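Local atomic coordinates of lipoteichoic acid primase (Listeria monocytogenes, PDB entry 4UOP), a protein that belongs to the lipoteichoic acid primases, with an extracellular catalytic domain of the sulfatase-like fold that holds a magnesium ion. Residues Ser106-Ala111 with Tyr161-Phe166; Glu112-Val115 with Phe120-Gly123; Phe153-Ala158 with Glu194-Lys199. One frame throughout, in Å; residues are numbered along the deposited sequence.

Contact 1: Ser106-Ala111 with Tyr161-Phe166; sequences SNTADA and YNRDEF. With MG (magnesium ion), chain J.
The guanidinium of Arg-163 and the ring of Tyr-161 are the flat groups that meet helix 107-117 here. The methyl CG2 of Thr-108 lies at the edge of the guanidinium, near its plane, 3.5 Å from Arg-163 NH2. One face of the same group is covered by Tyr-161, whose CD2 stands 3.5 Å above the guanidinium plane over its centre, while Arg-163 CZ in turn lies at the edge of the tyrosine ring. That ring is approached obliquely by Ser-106 OG, 3.6 Å from Tyr-161 CD1, and by Ala-109 CB, which packs on Tyr-161 CB at 3.9 Å and lies 4.0 Å from the ring atoms CG and CD2 of Tyr-161.

Thr-108 divides its two branches between metal and protein. With CG2 anti to the backbone N and OG1 beside it (chi1 -51°), the methyl is left to the arginine and OG1 binds the magnesium ion at 2.1 Å. A water joins Thr-108 OG1 (2.6 Å) to Tyr-161 OH (2.8 Å), tying the phenol to the ligand shell. Asn-107 OD1 accepts from a second water, itself a magnesium ligand. Arg-163 NH2 forms a salt bridge with Glu-112, which helps to fix the guanidinium beside the threonine.

Glu-66, Asp-284 and His-285 complete the protein ligands, so a threonine near the start of a helix serves the metal site of a sulfatase-like domain.

Contact 2: Glu112-Val115 with Phe120-Gly123; sequences EWSV and FPSG
The helical segment 112-115 sets Trp-113 against Phe-120 and Ser-114 against Pro-121 of the loop 120-123, the shortest distance between CA atoms being 5.9 Å, from Ser-114 to Phe-120. Four residues separate the two segments, so the chain leaves the helix, turns and lies back against its flank.

Two neighbouring helical side chains receive it. The indole of Trp-113 brings its pyrrole side to the peptide between Phe-120 and Pro-121: NE1 is 3.4 Å from Phe-120 O, and CD1 is 3.9 Å from Pro-121 N, both partners lying oblique to the ring. Trp-113 CG is anti to the backbone N (chi1 177°), which carries the indole out from the helix to this peptide. Ser-114 meets the next part of the loop with its hydroxyl oxygen, OG standing 3.5 Å from Pro-121 CD and 4.0 Å from Pro-121 CG. The proline thus offers the CD and CG side of its ring to a polar atom that is within hydrogen-bonding reach of two carbonyls elsewhere, Thr-102 O and, one turn back in the helix, Asp-110 O; its one proton must be shared or alternate between them. The serine torsion, chi1 -71°, sets OG beside its own backbone N, on the side from which it can reach that preceding turn.

Phe-120 directs its CB away from the helical segment, and it is the carbonyl of this residue that approaches the indole; its side chain packs instead on Leu-425 of helix 412-433 and on Ile-339. Trp-113 also touches Val-432 of helix 412-433 and Asn-127 of helix 127-130. The contact therefore folds the loop between helices 107-117 and 127-130 back on the first of them, with the C-terminal helix packed alongside.

Contact 3: Phe153-Ala158 with Glu194-Lys199; sequences FHTNDA and EVLYNK
Leu-196 and Thr-155 cross at about a right angle, which puts the threonine methyl at the base of the leucine while Leu-196 CD1 passes on to Phe-153. Thr-155 CG2 lies 3.8 Å from Leu-196 CB and 4.0 Å from Leu-196 CA. At the far end, Leu-196 CD1 is 3.9 Å from Phe-153 CB and 4.2 Å from His-154 N. One leucine side chain thus spans the end of strand 149-153, part of the central mixed sheet, and the start of the loop that follows, so that helix 193-209 packs at the C-terminal end of that strand. A chi1 of 169° swings the leucine chain opposite its own amide nitrogen and brings CD1 to the strand end, although CB does not itself point there.

Thr-155 is turned so that its two branches have different tasks. At chi1 67° the hydroxyl lies between the backbone N and the carbonyl carbon, and CG2 is presented to helix 193-209. Phe-153 contributes its CB to the leucine, while its ring stacks with that of Tyr-176.

Chemically, apolar packing makes the direct contact: aliphatic groups meet, with the peptide after Phe-153 also beside the leucine methyl. The hydrogen bonds of Thr-155 OG1 to Pro-191 O and Ser-190 OG, just ahead of helix 193-209, tie the loop to the lead-in of that helix.

In the fold
Contacts 1 and 2 share helix 107-117 and have centres about 9 Å apart, with contact 2 nested inside the chain loop that contact 1 closes. Besides the salt bridge between Arg-163 and Glu-112, Phe-166 packs on Trp-113 and Asp-110 on Pro-121. Contact 3 lies about 16 Å, centre to centre, from contact 1 and joins it through a probable hydrogen bond from Asp-164 N to Ala-158 O, 2.9 Å. Arg-163 also packs against His-154, whose side chain is about 8 Å from the magnesium ion. Contacts 2 and 3 do not touch. Of the three, contact 1 alone supplies a magnesium ligand; the side chain of Ser-114 is about 12 Å from the ion.

Contact 1: Ser106-Ala111 with Tyr161-Phe166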
loop_
_atom_site.group_PDB
_atom_site.type_symbol
_atom_site.label_atom_id
_atom_site.label_comp_id
_atom_site.label_asym_id
_atom_site.label_seq_id
_atom_site.Cartn_x
_atom_site.Cartn_y
_atom_site.Cartn_z
ATOM N N SER B 106 -2.938 5.196 -2.829
ATOM C CA SER B 106 -3.449 6.555 -2.651
ATOM C C SER B 106 -4.529 6.832 -3.696
ATOM O O SER B 106 -4.255 7.370 -4.759
ATOM C CB SER B 106 -2.289 7.537 -2.773
ATOM O OG SER B 106 -2.690 8.843 -2.407
ATOM N N ASN B 107 -5.763 6.467 -3.379
ATOM C CA ASN B 107 -6.755 6.249 -4.430
ATOM C C ASN B 107 -7.005 7.440 -5.390
ATOM O O ASN B 107 -6.864 7.288 -6.606
ATOM C CB ASN B 107 -8.043 5.652 -3.872
ATOM C CG ASN B 107 -8.579 6.390 -2.664
ATOM O OD1 ASN B 107 -8.177 7.515 -2.360
ATOM N ND2 ASN B 107 -9.524 5.746 -1.968
ATOM N N THR B 108 -7.311 8.617 -4.850
ATOM C CA THR B 108 -7.563 9.784 -5.680
ATOM C C THR B 108 -6.345 10.142 -6.560
ATOM O O THR B 108 -6.488 10.365 -7.753
ATOM C CB THR B 108 -7.955 11.015 -4.850
ATOM O OG1 THR B 108 -9.013 10.675 -3.945
ATOM C CG2 THR B 108 -8.417 12.141 -5.768
ATOM N N ALA B 109 -5.165 10.178 -5.942
ATOM C CA ALA B 109 -3.935 10.484 -6.651
ATOM C C ALA B 109 -3.562 9.404 -7.663
ATOM O O ALA B 109 -3.005 9.717 -8.717
ATOM C CB ALA B 109 -2.797 10.728 -5.678
ATOM N N ASP B 110 -3.831 8.142 -7.335
ATOM C CA ASP B 110 -3.607 7.046 -8.268
ATOM C C ASP B 110 -4.530 7.142 -9.488
ATOM O O ASP B 110 -4.131 6.782 -10.594
ATOM C CB ASP B 110 -3.774 5.686 -7.585
ATOM C CG ASP B 110 -2.666 5.389 -6.586
ATOM O OD1 ASP B 110 -1.592 6.032 -6.649
ATOM O OD2 ASP B 110 -2.860 4.488 -5.753
ATOM N N ALA B 111 -5.745 7.648 -9.290
ATOM C CA ALA B 111 -6.638 7.889 -10.408
ATOM C C ALA B 111 -6.047 8.933 -11.338
ATOM O O ALA B 111 -5.979 8.732 -12.551
ATOM C CB ALA B 111 -8.005 8.314 -9.913
ATOM N N TYR B 161 -0.628 14.838 -1.393
ATOM C CA TYR B 161 -0.125 13.826 -2.328
ATOM C C TYR B 161 0.987 14.338 -3.248
ATOM O O TYR B 161 1.193 13.787 -4.333
ATOM C CB TYR B 161 -1.265 13.250 -3.190
ATOM C CG TYR B 161 -2.549 12.980 -2.438
ATOM C CD1 TYR B 161 -2.551 12.229 -1.267
ATOM C CD2 TYR B 161 -3.764 13.475 -2.904
ATOM C CE1 TYR B 161 -3.731 11.986 -0.579
ATOM C CE2 TYR B 161 -4.954 13.230 -2.229
ATOM C CZ TYR B 161 -4.934 12.494 -1.064
ATOM O OH TYR B 161 -6.129 12.258 -0.407
ATOM N N ASN B 162 1.698 15.376 -2.816
ATOM C CA ASN B 162 2.799 15.925 -3.592
ATOM C C ASN B 162 2.330 16.515 -4.940
ATOM O O ASN B 162 3.094 16.545 -5.895
ATOM C CB ASN B 162 3.855 14.841 -3.826
ATOM C CG ASN B 162 5.202 15.401 -4.227
ATOM O OD1 ASN B 162 5.647 16.395 -3.680
ATOM N ND2 ASN B 162 5.868 14.746 -5.175
ATOM N N ARG B 163 1.093 16.999 -4.997
ATOM C CA ARG B 163 0.530 17.530 -6.249
ATOM C C ARG B 163 1.319 18.730 -6.791
ATOM O O ARG B 163 1.468 18.874 -8.013
ATOM C CB ARG B 163 -0.942 17.917 -6.086
ATOM C CG ARG B 163 -1.895 16.750 -6.257
ATOM C CD ARG B 163 -3.270 17.084 -5.694
ATOM N NE ARG B 163 -4.262 16.037 -5.986
ATOM C CZ ARG B 163 -5.312 15.758 -5.204
ATOM N NH1 ARG B 163 -5.525 16.429 -4.070
ATOM N NH2 ARG B 163 -6.160 14.795 -5.539
ATOM N N ASP B 164 1.831 19.563 -5.886
ATOM C CA ASP B 164 2.605 20.746 -6.280
ATOM C C ASP B 164 3.933 20.407 -6.978
ATOM O O ASP B 164 4.468 21.236 -7.705
ATOM C CB ASP B 164 2.807 21.717 -5.107
ATOM C CG ASP B 164 3.478 21.091 -3.906
ATOM O OD1 ASP B 164 3.937 19.925 -3.972
ATOM O OD2 ASP B 164 3.538 21.795 -2.868
ATOM N N GLU B 165 4.442 19.191 -6.786
ATOM C CA GLU B 165 5.542 18.657 -7.622
ATOM C C GLU B 165 5.066 17.773 -8.776
ATOM O O GLU B 165 5.650 17.778 -9.867
ATOM C CB GLU B 165 6.508 17.849 -6.755
ATOM C CG GLU B 165 7.127 18.638 -5.613
ATOM C CD GLU B 165 7.967 19.810 -6.095
ATOM O OE1 GLU B 165 8.586 19.703 -7.184
ATOM O OE2 GLU B 165 8.014 20.838 -5.381
ATOM N N PHE B 166 4.033 16.980 -8.532
ATOM C CA PHE B 166 3.514 16.060 -9.541
ATOM C C PHE B 166 2.956 16.781 -10.768
ATOM O O PHE B 166 3.179 16.355 -11.895
ATOM C CB PHE B 166 2.461 15.149 -8.910
ATOM C CG PHE B 166 1.699 14.316 -9.885
ATOM C CD1 PHE B 166 2.355 13.400 -10.703
ATOM C CD2 PHE B 166 0.322 14.445 -9.994
ATOM C CE1 PHE B 166 1.642 12.627 -11.599
ATOM C CE2 PHE B 166 -0.390 13.668 -10.888
ATOM C CZ PHE B 166 0.274 12.763 -11.693
HETATM MG MG MG J . -10.959 9.914 -4.146
HETATM O O HOH W 1 -10.454 9.605 -2.011
HETATM O O HOH W 2 -8.413 12.219 -1.992
#

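Contact 2: Glu112-Val115 with Phe120-Gly123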
loop_
_atom_site.group_PDB
_atom_site.type_symbol
_atom_site.label_atom_id
_atom_site.label_comp_id
_atom_site.label_asym_id
_atom_site.label_seq_id
_atom_site.Cartn_x
_atom_site.Cartn_y
_atom_site.Cartn_z
ATOM N N GLU B 112 -5.607 10.058 -10.768
ATOM C CA GLU B 112 -4.980 11.106 -11.543
ATOM C C GLU B 112 -3.753 10.563 -12.264
ATOM O O GLU B 112 -3.564 10.846 -13.448
ATOM C CB GLU B 112 -4.576 12.263 -10.643
ATOM C CG GLU B 112 -5.751 13.055 -10.067
ATOM C CD GLU B 112 -5.272 14.316 -9.370
ATOM O OE1 GLU B 112 -4.891 15.265 -10.076
ATOM O OE2 GLU B 112 -5.256 14.334 -8.115
ATOM N N TRP B 113 -2.923 9.811 -11.542
ATOM C CA TRP B 113 -1.726 9.200 -12.132
ATOM C C TRP B 113 -2.065 8.391 -13.385
ATOM O O TRP B 113 -1.404 8.530 -14.442
ATOM C CB TRP B 113 -1.004 8.305 -11.108
ATOM C CG TRP B 113 0.183 7.622 -11.710
ATOM C CD1 TRP B 113 0.195 6.428 -12.356
ATOM C CD2 TRP B 113 1.517 8.132 -11.793
ATOM N NE1 TRP B 113 1.459 6.148 -12.822
ATOM C CE2 TRP B 113 2.290 7.177 -12.486
ATOM C CE3 TRP B 113 2.137 9.294 -11.334
ATOM C CZ2 TRP B 113 3.648 7.358 -12.736
ATOM C CZ3 TRP B 113 3.488 9.469 -11.583
ATOM C CH2 TRP B 113 4.225 8.508 -12.269
ATOM N N SER B 114 -3.047 7.505 -13.237
ATOM C CA SER B 114 -3.494 6.614 -14.307
ATOM C C SER B 114 -3.977 7.393 -15.519
ATOM O O SER B 114 -3.611 7.102 -16.657
ATOM C CB SER B 114 -4.631 5.716 -13.798
ATOM O OG SER B 114 -4.148 4.768 -12.886
ATOM N N VAL B 115 -4.785 8.409 -15.264
ATOM C CA VAL B 115 -5.352 9.195 -16.339
ATOM C C VAL B 115 -4.295 10.036 -17.066
ATOM O O VAL B 115 -4.237 10.030 -18.306
ATOM C CB VAL B 115 -6.523 10.055 -15.821
ATOM C CG1 VAL B 115 -7.037 10.990 -16.902
ATOM C CG2 VAL B 115 -7.634 9.135 -15.325
ATOM N N PHE B 120 0.514 2.335 -14.886
ATOM C CA PHE B 120 -0.139 1.801 -13.692
ATOM C C PHE B 120 0.363 2.465 -12.420
ATOM O O PHE B 120 1.548 2.787 -12.294
ATOM C CB PHE B 120 0.056 0.283 -13.610
ATOM C CG PHE B 120 -0.693 -0.471 -14.662
ATOM C CD1 PHE B 120 -2.030 -0.764 -14.496
ATOM C CD2 PHE B 120 -0.056 -0.875 -15.835
ATOM C CE1 PHE B 120 -2.729 -1.458 -15.471
ATOM C CE2 PHE B 120 -0.748 -1.565 -16.820
ATOM C CZ PHE B 120 -2.089 -1.863 -16.640
ATOM N N PRO B 121 -0.537 2.670 -11.451
ATOM C CA PRO B 121 -0.047 3.086 -10.148
ATOM C C PRO B 121 0.771 1.956 -9.552
ATOM O O PRO B 121 0.625 0.807 -9.967
ATOM C CB PRO B 121 -1.319 3.343 -9.347
ATOM C CG PRO B 121 -2.363 2.552 -10.025
ATOM C CD PRO B 121 -1.988 2.442 -11.468
ATOM N N SER B 122 1.658 2.287 -8.636
ATOM C CA SER B 122 2.546 1.290 -8.058
ATOM C C SER B 122 1.810 0.346 -7.114
ATOM O O SER B 122 0.764 0.701 -6.552
ATOM C CB SER B 122 3.700 1.986 -7.339
ATOM O OG SER B 122 4.501 1.067 -6.642
ATOM N N GLY B 123 2.349 -0.862 -6.953
ATOM C CA GLY B 123 1.878 -1.793 -5.922
ATOM C C GLY B 123 2.422 -1.429 -4.542
ATOM O O GLY B 123 1.935 -1.921 -3.532
#

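Contact 3: Phe153-Ala158 with Glu194-Lys199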
loop_
_atom_site.group_PDB
_atom_site.type_symbol
_atom_site.label_atom_id
_atom_site.label_comp_id
_atom_site.label_asym_id
_atom_site.label_seq_id
_atom_site.Cartn_x
_atom_site.Cartn_y
_atom_site.Cartn_z
ATOM N N PHE B 153 -7.456 21.893 -11.659
ATOM C CA PHE B 153 -8.193 22.657 -10.654
ATOM C C PHE B 153 -8.651 21.725 -9.543
ATOM O O PHE B 153 -9.279 20.706 -9.802
ATOM C CB PHE B 153 -9.458 23.277 -11.265
ATOM C CG PHE B 153 -9.208 24.261 -12.387
ATOM C CD1 PHE B 153 -8.939 23.814 -13.686
ATOM C CD2 PHE B 153 -9.268 25.618 -12.163
ATOM C CE1 PHE B 153 -8.749 24.710 -14.721
ATOM C CE2 PHE B 153 -9.052 26.522 -13.199
ATOM C CZ PHE B 153 -8.794 26.066 -14.477
ATOM N N HIS B 154 -8.365 22.098 -8.297
ATOM C CA HIS B 154 -8.836 21.347 -7.137
ATOM C C HIS B 154 -8.811 22.289 -5.948
ATOM O O HIS B 154 -7.860 23.054 -5.819
ATOM C CB HIS B 154 -7.934 20.146 -6.893
ATOM C CG HIS B 154 -8.353 19.293 -5.734
ATOM N ND1 HIS B 154 -9.555 18.615 -5.698
ATOM C CD2 HIS B 154 -7.722 19.000 -4.575
ATOM C CE1 HIS B 154 -9.639 17.932 -4.571
ATOM N NE2 HIS B 154 -8.542 18.155 -3.868
ATOM N N THR B 155 -9.842 22.254 -5.100
ATOM C CA THR B 155 -10.007 23.300 -4.080
ATOM C C THR B 155 -9.205 23.074 -2.797
ATOM O O THR B 155 -9.152 23.979 -1.958
ATOM C CB THR B 155 -11.485 23.552 -3.707
ATOM O OG1 THR B 155 -12.022 22.408 -3.035
ATOM C CG2 THR B 155 -12.326 23.873 -4.947
ATOM N N ASN B 156 -8.571 21.917 -2.648
ATOM C CA ASN B 156 -7.677 21.688 -1.514
ATOM C C ASN B 156 -6.228 22.124 -1.798
ATOM O O ASN B 156 -5.877 22.474 -2.930
ATOM C CB ASN B 156 -7.697 20.213 -1.116
ATOM C CG ASN B 156 -7.580 20.004 0.382
ATOM O OD1 ASN B 156 -7.195 20.909 1.135
ATOM N ND2 ASN B 156 -7.905 18.793 0.824
ATOM N N ASP B 157 -5.394 22.100 -0.763
ATOM C CA ASP B 157 -3.999 22.529 -0.885
ATOM C C ASP B 157 -3.173 21.532 -1.700
ATOM O O ASP B 157 -3.260 20.335 -1.490
ATOM C CB ASP B 157 -3.373 22.718 0.501
ATOM C CG ASP B 157 -4.012 23.870 1.283
ATOM O OD1 ASP B 157 -3.754 25.050 0.944
ATOM O OD2 ASP B 157 -4.767 23.607 2.246
ATOM N N ALA B 158 -2.366 22.043 -2.622
ATOM C CA ALA B 158 -1.622 21.202 -3.560
ATOM C C ALA B 158 -0.441 20.466 -2.921
ATOM O O ALA B 158 0.147 19.592 -3.561
ATOM C CB ALA B 158 -1.135 22.026 -4.740
ATOM N N GLU B 194 -19.417 23.682 -5.928
ATOM C CA GLU B 194 -19.978 24.895 -6.523
ATOM C C GLU B 194 -18.898 25.958 -6.734
ATOM O O GLU B 194 -18.854 26.592 -7.767
ATOM C CB GLU B 194 -21.120 25.486 -5.685
ATOM C CG GLU B 194 -21.801 26.673 -6.353
ATOM C CD GLU B 194 -23.134 27.054 -5.713
ATOM O OE1 GLU B 194 -23.399 26.649 -4.562
ATOM O OE2 GLU B 194 -23.929 27.762 -6.377
ATOM N N VAL B 195 -18.023 26.135 -5.752
ATOM C CA VAL B 195 -16.936 27.119 -5.855
ATOM C C VAL B 195 -15.911 26.656 -6.914
ATOM O O VAL B 195 -15.396 27.472 -7.686
ATOM C CB VAL B 195 -16.258 27.337 -4.488
ATOM C CG1 VAL B 195 -15.019 28.202 -4.616
ATOM C CG2 VAL B 195 -17.243 27.971 -3.493
ATOM N N LEU B 196 -15.638 25.351 -6.952
ATOM C CA LEU B 196 -14.732 24.777 -7.960
ATOM C C LEU B 196 -15.181 25.189 -9.348
ATOM O O LEU B 196 -14.410 25.800 -10.114
ATOM C CB LEU B 196 -14.688 23.244 -7.845
ATOM C CG LEU B 196 -13.997 22.483 -8.982
ATOM C CD1 LEU B 196 -12.504 22.766 -8.961
ATOM C CD2 LEU B 196 -14.280 21.003 -8.859
ATOM N N TYR B 197 -16.450 24.925 -9.656
ATOM C CA TYR B 197 -16.949 25.171 -11.000
ATOM C C TYR B 197 -17.117 26.666 -11.298
ATOM O O TYR B 197 -16.818 27.128 -12.401
ATOM C CB TYR B 197 -18.261 24.429 -11.237
ATOM C CG TYR B 197 -18.144 22.925 -11.116
ATOM C CD1 TYR B 197 -17.159 22.224 -11.823
ATOM C CD2 TYR B 197 -19.008 22.201 -10.314
ATOM C CE1 TYR B 197 -17.040 20.852 -11.702
ATOM C CE2 TYR B 197 -18.913 20.825 -10.204
ATOM C CZ TYR B 197 -17.909 20.143 -10.898
ATOM O OH TYR B 197 -17.791 18.769 -10.765
ATOM N N ASN B 198 -17.605 27.418 -10.317
ATOM C CA ASN B 198 -17.810 28.854 -10.504
ATOM C C ASN B 198 -16.526 29.657 -10.686
ATOM O O ASN B 198 -16.520 30.644 -11.400
ATOM C CB ASN B 198 -18.637 29.437 -9.354
ATOM C CG ASN B 198 -20.112 29.140 -9.496
ATOM O OD1 ASN B 198 -20.587 28.821 -10.580
ATOM N ND2 ASN B 198 -20.849 29.263 -8.402
ATOM N N LYS B 199 -15.454 29.270 -10.017
ATOM C CA LYS B 199 -14.193 29.973 -10.175
ATOM C C LYS B 199 -13.378 29.451 -11.355
ATOM O O LYS B 199 -12.623 30.204 -11.939
ATOM C CB LYS B 199 -13.385 29.955 -8.891
ATOM C CG LYS B 199 -14.051 30.789 -7.796
ATOM C CD LYS B 199 -13.147 30.984 -6.598
ATOM C CE LYS B 199 -13.701 32.031 -5.646
ATOM N NZ LYS B 199 -13.472 33.417 -6.145
#